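Local coordinates for putative leucoanthocyanidin reductase 1 (PDB 3I6I), which binds NADPH and probably reduces leucoanthocyanidins to flavan-3-ols in flavonoid biosynthesis, at residues I69-L79 / D98-V109; D211-R222 / P290-Y299. One frame throughout, in Å; residues are numbered along the deposited sequence.

Overall arrangement
From the N terminus the chain builds a parallel Rossmann sheet that includes strands in the order 3-2-1-4-5. Interaction 1 falls in this part. It joins helices 72-81 and 99-109, with strand 86-89 between them in sequence, so it closes a short loop of 18 residues. Its front end meets the adenine of NADPH. Further on, interaction 2 closes a longer loop of 67 residues. It pairs strand 217-220 with strand 292-294, both parallel, farther along the fold. The two contacts follow one another in series and neither crosses the other. The centres of interaction 1 and interaction 2 lie about 26 Å apart, and the two do not touch.

Interaction 1 (I69-L79 / D98-V109); sequences INEQEAMEKIL and DQIALVKAMKAV. With NDP (NADPH dihydro-nicotinamide-adenine-dinucleotide phosphate), chain B.
Ala-101 and Ala-105 form the low ground on which segment 69-79 rests, in an NADPH-binding Rossmann fold. Helices 72-79 and 99-109 cross at -46°, with axes 8.3 Å apart. The small alanines permit this. Ala-101 CB sits 3.4 Å from Asn-70 O. Ala-105 CB fills the dip between Met-75 CB and Glu-76 CG. Gln-72 CG stands opposite the backbone N (chi1 -171°), and the extended chain runs across Lys-104 CB. Its NE2 then bonds Glu-76 OE2, which lies over Ala-108 CB. An alanine in place of Gln-72 removes the amide, which would probably leave the Glu-76 carboxylate freer to turn and Lys-104 CB less covered. At the far end Leu-79 CD1 wedges between Met-106 CG and Val-109 CG2. At the front Leu-102 CD2 meets Ile-69 CG2, and Ile-69 CD1 lies beside Gln-99 CG. The amide of Gln-99 turns to Ser-89, Ser-118 and Ile-96. This end also reads the adenine of NADPH. Ile-69 N donates to N1A of the cofactor at 3.0 Å, almost straight at 171°. The adenine amino group N6A gives one bond to Asn-70 OD1 at 3.1 Å and another to Asp-98 OD2 at 3.3 Å.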
# COMPACT_ATOMS: atom_id res chain seq x y z
N ILE A 69 -8.43 -4.67 -15.77
CA ILE A 69 -8.25 -5.95 -15.07
C ILE A 69 -9.56 -6.72 -14.85
O ILE A 69 -9.50 -7.90 -14.60
CB ILE A 69 -7.47 -5.83 -13.73
CG1 ILE A 69 -8.26 -5.06 -12.66
CG2 ILE A 69 -6.08 -5.25 -13.96
CD1 ILE A 69 -7.63 -5.27 -11.28
N ASN A 70 -10.70 -6.05 -14.97
CA ASN A 70 -12.02 -6.72 -14.87
C ASN A 70 -12.49 -7.47 -16.15
O ASN A 70 -13.58 -8.06 -16.19
CB ASN A 70 -13.10 -5.70 -14.46
CG ASN A 70 -13.05 -4.45 -15.30
OD1 ASN A 70 -12.09 -3.69 -15.28
ND2 ASN A 70 -14.06 -4.24 -16.05
N GLU A 71 -11.67 -7.43 -17.19
CA GLU A 71 -11.98 -8.05 -18.47
C GLU A 71 -11.15 -9.31 -18.59
O GLU A 71 -10.00 -9.24 -18.99
CB GLU A 71 -11.59 -7.10 -19.59
CG GLU A 71 -12.46 -5.87 -19.66
CD GLU A 71 -12.05 -4.94 -20.78
OE1 GLU A 71 -10.83 -4.61 -20.91
OE2 GLU A 71 -12.94 -4.53 -21.53
N GLN A 72 -11.72 -10.45 -18.21
CA GLN A 72 -10.92 -11.69 -18.07
C GLN A 72 -10.24 -12.12 -19.36
O GLN A 72 -9.01 -12.33 -19.37
CB GLN A 72 -11.78 -12.84 -17.55
CG GLN A 72 -10.97 -14.10 -17.18
CD GLN A 72 -11.82 -15.29 -16.77
OE1 GLN A 72 -12.88 -15.13 -16.18
NE2 GLN A 72 -11.31 -16.49 -17.04
N GLU A 73 -11.02 -12.25 -20.43
CA GLU A 73 -10.46 -12.62 -21.75
C GLU A 73 -9.32 -11.67 -22.19
O GLU A 73 -8.28 -12.14 -22.66
CB GLU A 73 -11.55 -12.71 -22.82
CG GLU A 73 -11.04 -12.73 -24.27
CD GLU A 73 -12.16 -12.73 -25.35
OE1 GLU A 73 -11.81 -12.67 -26.54
OE2 GLU A 73 -13.37 -12.79 -25.02
N ALA A 74 -9.51 -10.36 -22.04
CA ALA A 74 -8.45 -9.38 -22.34
C ALA A 74 -7.20 -9.63 -21.52
O ALA A 74 -6.08 -9.56 -22.04
CB ALA A 74 -8.97 -7.92 -22.11
N MET A 75 -7.37 -9.90 -20.23
CA MET A 75 -6.20 -10.12 -19.36
C MET A 75 -5.48 -11.41 -19.73
O MET A 75 -4.24 -11.47 -19.67
CB MET A 75 -6.57 -10.15 -17.89
CG MET A 75 -7.07 -8.84 -17.33
SD MET A 75 -5.89 -7.48 -17.61
CE MET A 75 -6.73 -6.58 -18.90
N GLU A 76 -6.25 -12.44 -20.10
CA GLU A 76 -5.62 -13.69 -20.51
C GLU A 76 -4.72 -13.43 -21.73
O GLU A 76 -3.57 -13.90 -21.79
CB GLU A 76 -6.66 -14.76 -20.81
CG GLU A 76 -7.44 -15.25 -19.59
CD GLU A 76 -8.37 -16.40 -19.92
OE1 GLU A 76 -8.18 -17.05 -20.97
OE2 GLU A 76 -9.30 -16.67 -19.12
N LYS A 77 -5.22 -12.62 -22.67
CA LYS A 77 -4.47 -12.35 -23.89
C LYS A 77 -3.16 -11.63 -23.60
O LYS A 77 -2.13 -11.99 -24.12
CB LYS A 77 -5.31 -11.57 -24.91
CG LYS A 77 -6.23 -12.46 -25.77
N ILE A 78 -3.22 -10.60 -22.77
CA ILE A 78 -2.05 -9.82 -22.37
C ILE A 78 -0.99 -10.69 -21.64
O ILE A 78 0.19 -10.67 -21.98
CB ILE A 78 -2.50 -8.66 -21.46
CG1 ILE A 78 -3.09 -7.53 -22.32
CG2 ILE A 78 -1.36 -8.18 -20.57
CD1 ILE A 78 -3.73 -6.41 -21.51
N LEU A 79 -1.43 -11.47 -20.66
CA LEU A 79 -0.49 -12.31 -19.90
C LEU A 79 0.20 -13.32 -20.81
O LEU A 79 1.38 -13.65 -20.60
CB LEU A 79 -1.21 -13.05 -18.79
CG LEU A 79 -1.84 -12.23 -17.67
CD1 LEU A 79 -2.73 -13.13 -16.81
CD2 LEU A 79 -0.82 -11.49 -16.82
N ASP A 98 -12.61 -5.83 -8.84
CA ASP A 98 -12.16 -5.87 -10.25
C ASP A 98 -11.03 -6.89 -10.40
O ASP A 98 -10.71 -7.34 -11.51
CB ASP A 98 -11.66 -4.50 -10.74
CG ASP A 98 -12.78 -3.45 -10.92
OD1 ASP A 98 -13.97 -3.81 -10.92
OD2 ASP A 98 -12.42 -2.26 -11.10
N GLN A 99 -10.39 -7.23 -9.28
CA GLN A 99 -9.31 -8.20 -9.31
C GLN A 99 -9.80 -9.65 -9.53
O GLN A 99 -9.00 -10.52 -9.87
CB GLN A 99 -8.51 -8.12 -8.02
CG GLN A 99 -7.71 -6.85 -7.90
CD GLN A 99 -7.01 -6.73 -6.58
OE1 GLN A 99 -5.76 -6.73 -6.52
NE2 GLN A 99 -7.79 -6.66 -5.52
N ILE A 100 -11.10 -9.90 -9.35
CA ILE A 100 -11.64 -11.25 -9.47
C ILE A 100 -11.39 -11.79 -10.87
O ILE A 100 -10.86 -12.91 -11.03
CB ILE A 100 -13.11 -11.32 -9.10
CG1 ILE A 100 -13.30 -11.08 -7.60
CG2 ILE A 100 -13.72 -12.69 -9.48
CD1 ILE A 100 -14.72 -11.14 -7.17
N ALA A 101 -11.74 -11.00 -11.89
CA ALA A 101 -11.48 -11.44 -13.29
C ALA A 101 -9.99 -11.63 -13.56
O ALA A 101 -9.59 -12.55 -14.27
CB ALA A 101 -12.08 -10.45 -14.30
N LEU A 102 -9.15 -10.76 -13.00
CA LEU A 102 -7.70 -10.92 -13.14
C LEU A 102 -7.19 -12.23 -12.56
O LEU A 102 -6.33 -12.88 -13.18
CB LEU A 102 -6.94 -9.75 -12.49
CG LEU A 102 -5.43 -9.73 -12.58
CD1 LEU A 102 -4.89 -9.79 -14.00
CD2 LEU A 102 -4.86 -8.48 -11.80
N VAL A 103 -7.68 -12.59 -11.37
CA VAL A 103 -7.33 -13.87 -10.73
C VAL A 103 -7.80 -15.03 -11.62
O VAL A 103 -7.03 -15.95 -11.89
CB VAL A 103 -7.88 -13.98 -9.29
CG1 VAL A 103 -7.65 -15.39 -8.68
CG2 VAL A 103 -7.27 -12.88 -8.38
N LYS A 104 -9.04 -15.01 -12.10
CA LYS A 104 -9.51 -16.07 -13.00
C LYS A 104 -8.63 -16.18 -14.26
O LYS A 104 -8.34 -17.29 -14.75
CB LYS A 104 -10.99 -15.85 -13.35
CG LYS A 104 -11.92 -16.00 -12.15
CD LYS A 104 -13.37 -16.28 -12.56
CE LYS A 104 -13.58 -17.74 -13.04
NZ LYS A 104 -13.09 -18.82 -12.07
N ALA A 105 -8.18 -15.04 -14.77
CA ALA A 105 -7.32 -14.98 -15.96
C ALA A 105 -5.96 -15.60 -15.68
O ALA A 105 -5.45 -16.42 -16.49
CB ALA A 105 -7.18 -13.55 -16.47
N MET A 106 -5.38 -15.26 -14.54
CA MET A 106 -4.11 -15.86 -14.13
C MET A 106 -4.23 -17.36 -13.94
O MET A 106 -3.33 -18.12 -14.32
CB MET A 106 -3.56 -15.20 -12.87
CG MET A 106 -3.07 -13.81 -13.11
SD MET A 106 -2.36 -12.98 -11.67
CE MET A 106 -3.75 -12.94 -10.56
N LYS A 107 -5.32 -17.80 -13.34
CA LYS A 107 -5.56 -19.23 -13.17
C LYS A 107 -5.66 -19.94 -14.52
O LYS A 107 -5.10 -21.02 -14.69
CB LYS A 107 -6.82 -19.48 -12.37
CG LYS A 107 -7.05 -20.95 -12.00
CD LYS A 107 -8.43 -21.14 -11.36
CE LYS A 107 -8.70 -22.62 -11.11
NZ LYS A 107 -10.07 -22.90 -10.58
N ALA A 108 -6.40 -19.33 -15.46
CA ALA A 108 -6.54 -19.89 -16.81
C ALA A 108 -5.23 -20.04 -17.57
O ALA A 108 -5.02 -21.05 -18.24
CB ALA A 108 -7.52 -19.06 -17.63
N VAL A 109 -4.37 -19.04 -17.51
CA VAL A 109 -3.11 -19.07 -18.23
C VAL A 109 -2.09 -19.99 -17.58
O VAL A 109 -1.34 -20.70 -18.29
CB VAL A 109 -2.52 -17.65 -18.48
CG1 VAL A 109 -3.51 -16.84 -19.30
CG2 VAL A 109 -2.19 -16.95 -17.22
PA NDP B . -5.31 4.92 -6.71
O1A NDP B . -6.78 5.25 -6.83
O2A NDP B . -4.26 6.15 -6.42
O5B NDP B . -4.69 4.16 -7.99
C5B NDP B . -5.38 3.08 -8.56
C4B NDP B . -4.77 2.67 -9.84
O4B NDP B . -5.61 1.51 -10.22
C3B NDP B . -4.96 3.73 -10.95
O3B NDP B . -3.84 3.73 -11.89
C2B NDP B . -6.23 3.27 -11.67
O2B NDP B . -6.21 3.70 -13.03
C1B NDP B . -6.01 1.76 -11.62
N9A NDP B . -7.20 0.93 -11.87
C8A NDP B . -8.31 0.94 -11.14
N7A NDP B . -9.16 0.04 -11.64
C5A NDP B . -8.57 -0.56 -12.68
C6A NDP B . -8.97 -1.56 -13.57
N6A NDP B . -10.17 -2.14 -13.46
N1A NDP B . -8.12 -1.94 -14.55
C2A NDP B . -6.91 -1.39 -14.65
N3A NDP B . -6.49 -0.44 -13.80
C4A NDP B . -7.31 -0.00 -12.82
O3 NDP B . -5.14 3.87 -5.52
PN NDP B . -4.17 3.92 -4.20
O1N NDP B . -2.71 4.06 -4.42
O2N NDP B . -4.89 4.94 -3.25
O5D NDP B . -4.58 2.46 -3.57
C5D NDP B . -3.88 1.27 -3.97
C4D NDP B . -3.91 0.28 -2.85
O4D NDP B . -3.05 0.87 -1.84
C3D NDP B . -5.26 0.05 -2.22
O3D NDP B . -5.34 -1.31 -1.79
C2D NDP B . -5.20 0.94 -0.99
O2D NDP B . -5.98 0.33 0.02
C1D NDP B . -3.73 0.87 -0.59
N1N NDP B . -3.16 2.12 0.04
C2N NDP B . -2.31 2.06 1.17
C3N NDP B . -2.11 3.15 1.91
C7N NDP B . -1.16 3.08 3.12
O7N NDP B . -0.54 2.04 3.38
N7N NDP B . -0.99 4.20 3.80
C4N NDP B . -2.83 4.45 1.55
C5N NDP B . -3.20 4.49 0.07
C6N NDP B . -3.28 3.37 -0.63
P2B NDP B . -7.34 4.85 -13.51
O1X NDP B . -7.04 6.15 -12.86
O2X NDP B . -7.24 4.80 -15.10
O3X NDP B . -8.75 4.28 -13.09

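Interaction 2 (D211-R222 / P290-Y299); sequences DVRTLNKSVHFR and PEDVEVTTLY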
# COMPACT_ATOMS: atom_id res chain seq x y z
N ASP A 211 11.70 -13.51 -4.38
CA ASP A 211 12.43 -13.98 -3.20
C ASP A 211 11.81 -15.30 -2.79
O ASP A 211 10.60 -15.39 -2.61
CB ASP A 211 12.32 -12.93 -2.09
CG ASP A 211 13.30 -13.10 -0.98
OD1 ASP A 211 13.60 -14.25 -0.55
OD2 ASP A 211 13.80 -12.04 -0.49
N VAL A 212 12.62 -16.35 -2.66
CA VAL A 212 12.06 -17.63 -2.17
C VAL A 212 11.39 -17.50 -0.79
O VAL A 212 10.47 -18.24 -0.44
CB VAL A 212 13.13 -18.73 -2.12
CG1 VAL A 212 14.13 -18.48 -0.91
CG2 VAL A 212 12.45 -20.09 -2.02
N ARG A 213 11.83 -16.53 0.01
CA ARG A 213 11.41 -16.42 1.36
C ARG A 213 10.05 -15.71 1.52
O ARG A 213 9.49 -15.70 2.62
CB ARG A 213 12.44 -15.62 2.18
CG ARG A 213 13.83 -16.29 2.16
CD ARG A 213 14.86 -15.39 2.85
NE ARG A 213 15.08 -14.21 2.01
CZ ARG A 213 15.64 -13.08 2.42
NH1 ARG A 213 16.13 -12.96 3.65
NH2 ARG A 213 15.74 -12.08 1.56
N THR A 214 9.57 -15.12 0.44
CA THR A 214 8.27 -14.40 0.48
C THR A 214 7.16 -15.13 -0.26
O THR A 214 6.02 -14.67 -0.36
CB THR A 214 8.42 -13.04 -0.11
OG1 THR A 214 8.83 -13.15 -1.49
CG2 THR A 214 9.41 -12.22 0.75
N LEU A 215 7.48 -16.32 -0.75
CA LEU A 215 6.51 -17.11 -1.47
C LEU A 215 5.37 -17.59 -0.58
O LEU A 215 5.56 -18.30 0.41
CB LEU A 215 7.21 -18.31 -2.10
CG LEU A 215 6.34 -19.34 -2.79
CD1 LEU A 215 5.57 -18.70 -3.96
CD2 LEU A 215 7.23 -20.53 -3.24
N ASN A 216 4.13 -17.25 -0.97
CA ASN A 216 2.96 -17.62 -0.21
C ASN A 216 2.99 -17.10 1.24
O ASN A 216 2.46 -17.73 2.18
CB ASN A 216 2.73 -19.12 -0.31
CG ASN A 216 2.58 -19.59 -1.73
OD1 ASN A 216 2.19 -18.83 -2.62
ND2 ASN A 216 2.87 -20.85 -1.96
N LYS A 217 3.54 -15.89 1.38
CA LYS A 217 3.70 -15.22 2.67
C LYS A 217 3.09 -13.86 2.72
O LYS A 217 2.97 -13.18 1.70
CB LYS A 217 5.16 -15.00 3.05
CG LYS A 217 6.06 -16.18 3.01
CD LYS A 217 5.69 -17.18 4.04
CE LYS A 217 6.78 -18.28 4.16
NZ LYS A 217 6.36 -19.48 3.42
N SER A 218 2.79 -13.45 3.94
CA SER A 218 2.51 -12.03 4.26
C SER A 218 3.82 -11.36 4.64
O SER A 218 4.55 -11.87 5.54
CB SER A 218 1.51 -11.94 5.40
OG SER A 218 0.25 -12.45 5.00
N VAL A 219 4.13 -10.24 3.97
CA VAL A 219 5.34 -9.47 4.22
C VAL A 219 4.99 -8.20 4.99
O VAL A 219 4.27 -7.29 4.48
CB VAL A 219 6.06 -9.09 2.93
CG1 VAL A 219 7.32 -8.32 3.27
CG2 VAL A 219 6.39 -10.36 2.11
N HIS A 220 5.49 -8.11 6.21
CA HIS A 220 5.14 -7.02 7.14
C HIS A 220 6.28 -6.01 7.17
O HIS A 220 7.45 -6.39 7.24
CB HIS A 220 4.85 -7.56 8.54
CG HIS A 220 3.78 -8.62 8.55
ND1 HIS A 220 2.44 -8.30 8.56
CD2 HIS A 220 3.86 -9.97 8.46
CE1 HIS A 220 1.73 -9.43 8.52
NE2 HIS A 220 2.56 -10.45 8.49
N PHE A 221 5.95 -4.71 7.09
CA PHE A 221 6.97 -3.69 7.14
C PHE A 221 7.04 -3.12 8.56
O PHE A 221 6.21 -2.28 8.92
CB PHE A 221 6.74 -2.55 6.14
CG PHE A 221 6.98 -2.90 4.68
CD1 PHE A 221 6.44 -4.04 4.10
CD2 PHE A 221 7.67 -1.99 3.87
CE1 PHE A 221 6.67 -4.32 2.75
CE2 PHE A 221 7.86 -2.24 2.48
CZ PHE A 221 7.36 -3.43 1.95
N ARG A 222 8.06 -3.50 9.32
CA ARG A 222 8.20 -3.01 10.68
C ARG A 222 9.56 -2.39 10.95
O ARG A 222 10.31 -2.87 11.84
CB ARG A 222 7.94 -4.13 11.67
CG ARG A 222 6.58 -4.73 11.59
CD ARG A 222 6.29 -5.58 12.79
NE ARG A 222 4.87 -5.90 12.93
CZ ARG A 222 4.34 -6.64 13.91
NH1 ARG A 222 5.12 -7.26 14.79
NH2 ARG A 222 3.03 -6.84 13.99
N PRO A 290 5.24 -19.13 10.73
CA PRO A 290 5.80 -19.60 9.46
C PRO A 290 5.21 -18.98 8.20
O PRO A 290 5.81 -19.13 7.16
CB PRO A 290 5.53 -21.10 9.50
CG PRO A 290 4.37 -21.27 10.34
CD PRO A 290 4.35 -20.13 11.34
N GLU A 291 4.07 -18.28 8.27
CA GLU A 291 3.51 -17.65 7.09
C GLU A 291 3.75 -16.15 7.03
O GLU A 291 3.25 -15.48 6.14
CB GLU A 291 2.00 -17.98 7.03
CG GLU A 291 1.72 -19.49 6.96
CD GLU A 291 0.32 -19.82 6.45
OE1 GLU A 291 -0.01 -19.44 5.31
OE2 GLU A 291 -0.46 -20.46 7.19
N ASP A 292 4.47 -15.59 8.02
CA ASP A 292 4.71 -14.14 8.13
C ASP A 292 6.21 -13.88 8.06
O ASP A 292 6.98 -14.62 8.68
CB ASP A 292 4.16 -13.60 9.44
CG ASP A 292 2.69 -13.83 9.59
OD1 ASP A 292 1.94 -13.23 8.81
OD2 ASP A 292 2.31 -14.59 10.52
N VAL A 293 6.64 -12.90 7.28
CA VAL A 293 8.04 -12.47 7.28
C VAL A 293 8.08 -10.95 7.47
O VAL A 293 7.06 -10.26 7.23
CB VAL A 293 8.84 -12.90 6.01
CG1 VAL A 293 9.10 -14.44 6.01
CG2 VAL A 293 8.14 -12.51 4.69
N GLU A 294 9.24 -10.44 7.87
CA GLU A 294 9.35 -8.97 8.11
C GLU A 294 10.47 -8.38 7.25
O GLU A 294 11.57 -8.93 7.18
CB GLU A 294 9.56 -8.73 9.59
CG GLU A 294 9.31 -7.30 10.03
CD GLU A 294 10.51 -6.38 9.76
OE1 GLU A 294 11.66 -6.73 10.13
OE2 GLU A 294 10.30 -5.32 9.14
N VAL A 295 10.18 -7.27 6.60
CA VAL A 295 11.08 -6.65 5.64
C VAL A 295 12.50 -6.39 6.11
O VAL A 295 13.46 -6.69 5.39
CB VAL A 295 10.49 -5.33 5.10
CG1 VAL A 295 11.43 -4.74 4.00
CG2 VAL A 295 9.17 -5.58 4.58
N THR A 296 12.66 -5.81 7.30
CA THR A 296 13.97 -5.46 7.80
C THR A 296 14.84 -6.68 8.14
O THR A 296 16.04 -6.59 8.09
CB THR A 296 13.98 -4.48 8.99
OG1 THR A 296 13.59 -5.13 10.18
CG2 THR A 296 13.08 -3.33 8.73
N THR A 297 14.23 -7.82 8.44
CA THR A 297 15.02 -9.05 8.66
C THR A 297 15.27 -9.81 7.35
O THR A 297 16.29 -10.50 7.22
CB THR A 297 14.40 -9.91 9.77
OG1 THR A 297 13.14 -10.40 9.38
CG2 THR A 297 14.21 -9.09 11.05
N LEU A 298 14.39 -9.64 6.36
CA LEU A 298 14.64 -10.16 5.01
C LEU A 298 15.84 -9.49 4.37
O LEU A 298 16.60 -10.15 3.66
CB LEU A 298 13.44 -9.93 4.09
CG LEU A 298 12.21 -10.79 4.37
CD1 LEU A 298 10.98 -10.26 3.58
CD2 LEU A 298 12.49 -12.30 4.04
N TYR A 299 15.98 -8.17 4.57
CA TYR A 299 16.94 -7.36 3.81
C TYR A 299 17.79 -6.58 4.79
O TYR A 299 17.64 -5.38 4.98
CB TYR A 299 16.18 -6.46 2.83
CG TYR A 299 15.27 -7.28 1.93
CD1 TYR A 299 15.80 -8.25 1.06
CD2 TYR A 299 13.91 -7.10 1.95
CE1 TYR A 299 14.98 -9.01 0.27
CE2 TYR A 299 13.08 -7.86 1.17
CZ TYR A 299 13.61 -8.82 0.33
OH TYR A 299 12.76 -9.56 -0.41
O HOH W 1 0.33 -17.22 3.88
O HOH W 2 0.05 -15.15 5.21
O HOH W 3 13.79 -2.73 12.06
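Strands 217-220 and 292-294 run parallel and are laced by four backbone bonds. Ser-218 N, Val-293 N, His-220 N and Val-295 N donate in turn to Glu-291 O, Ser-218 O, Val-293 O and His-220 O. The tight side is apolar. Val-219 CG2 meets Val-293 CG2 at 3.8 Å. Val-295 lies near Val-219 and Phe-221, but the exact placing of its CG2 over the Phe-221 ring is doubtful. Leu-298 CD1 reaches Thr-214 CG2.

On the other face His-220 has CG opposite the carbonyl carbon (chi1 -55°), which brings its ring back along the strand. NE2 bonds Asp-292 OD1 at 2.9 Å, in the ring plane but from above the carboxylate. Asp-292 also forms a salt bridge with Arg-126. Glu-294 caps helix 295-298. Its OE2 takes Arg-222 N and Thr-296 N from opposite faces of the carboxylate.

Arg-213, on the solvent side, grips Asp-211 side-on through NE and NH2. Its NH1 and NH2 both reach Leu-298 O, NH1 at 2.8 Å. Leu-298 CD2 lies over one guanidinium face, 3.6 Å from Arg-213 CZ. Tyr-299 OH donates to Asp-211 OD2 at 2.7 Å.

The end near Glu-291 is looser and wet. One water bridges Asn-216 O and Glu-291 OE1, and another is held by Ser-218 OG. Strand 155-158 pairs with the other edge of 217-220, so parallel strands 155-158, 217-220 and 292-294 lie side by side in that order, consistent with the Rossmann-like fold of an NmrA-like reductase.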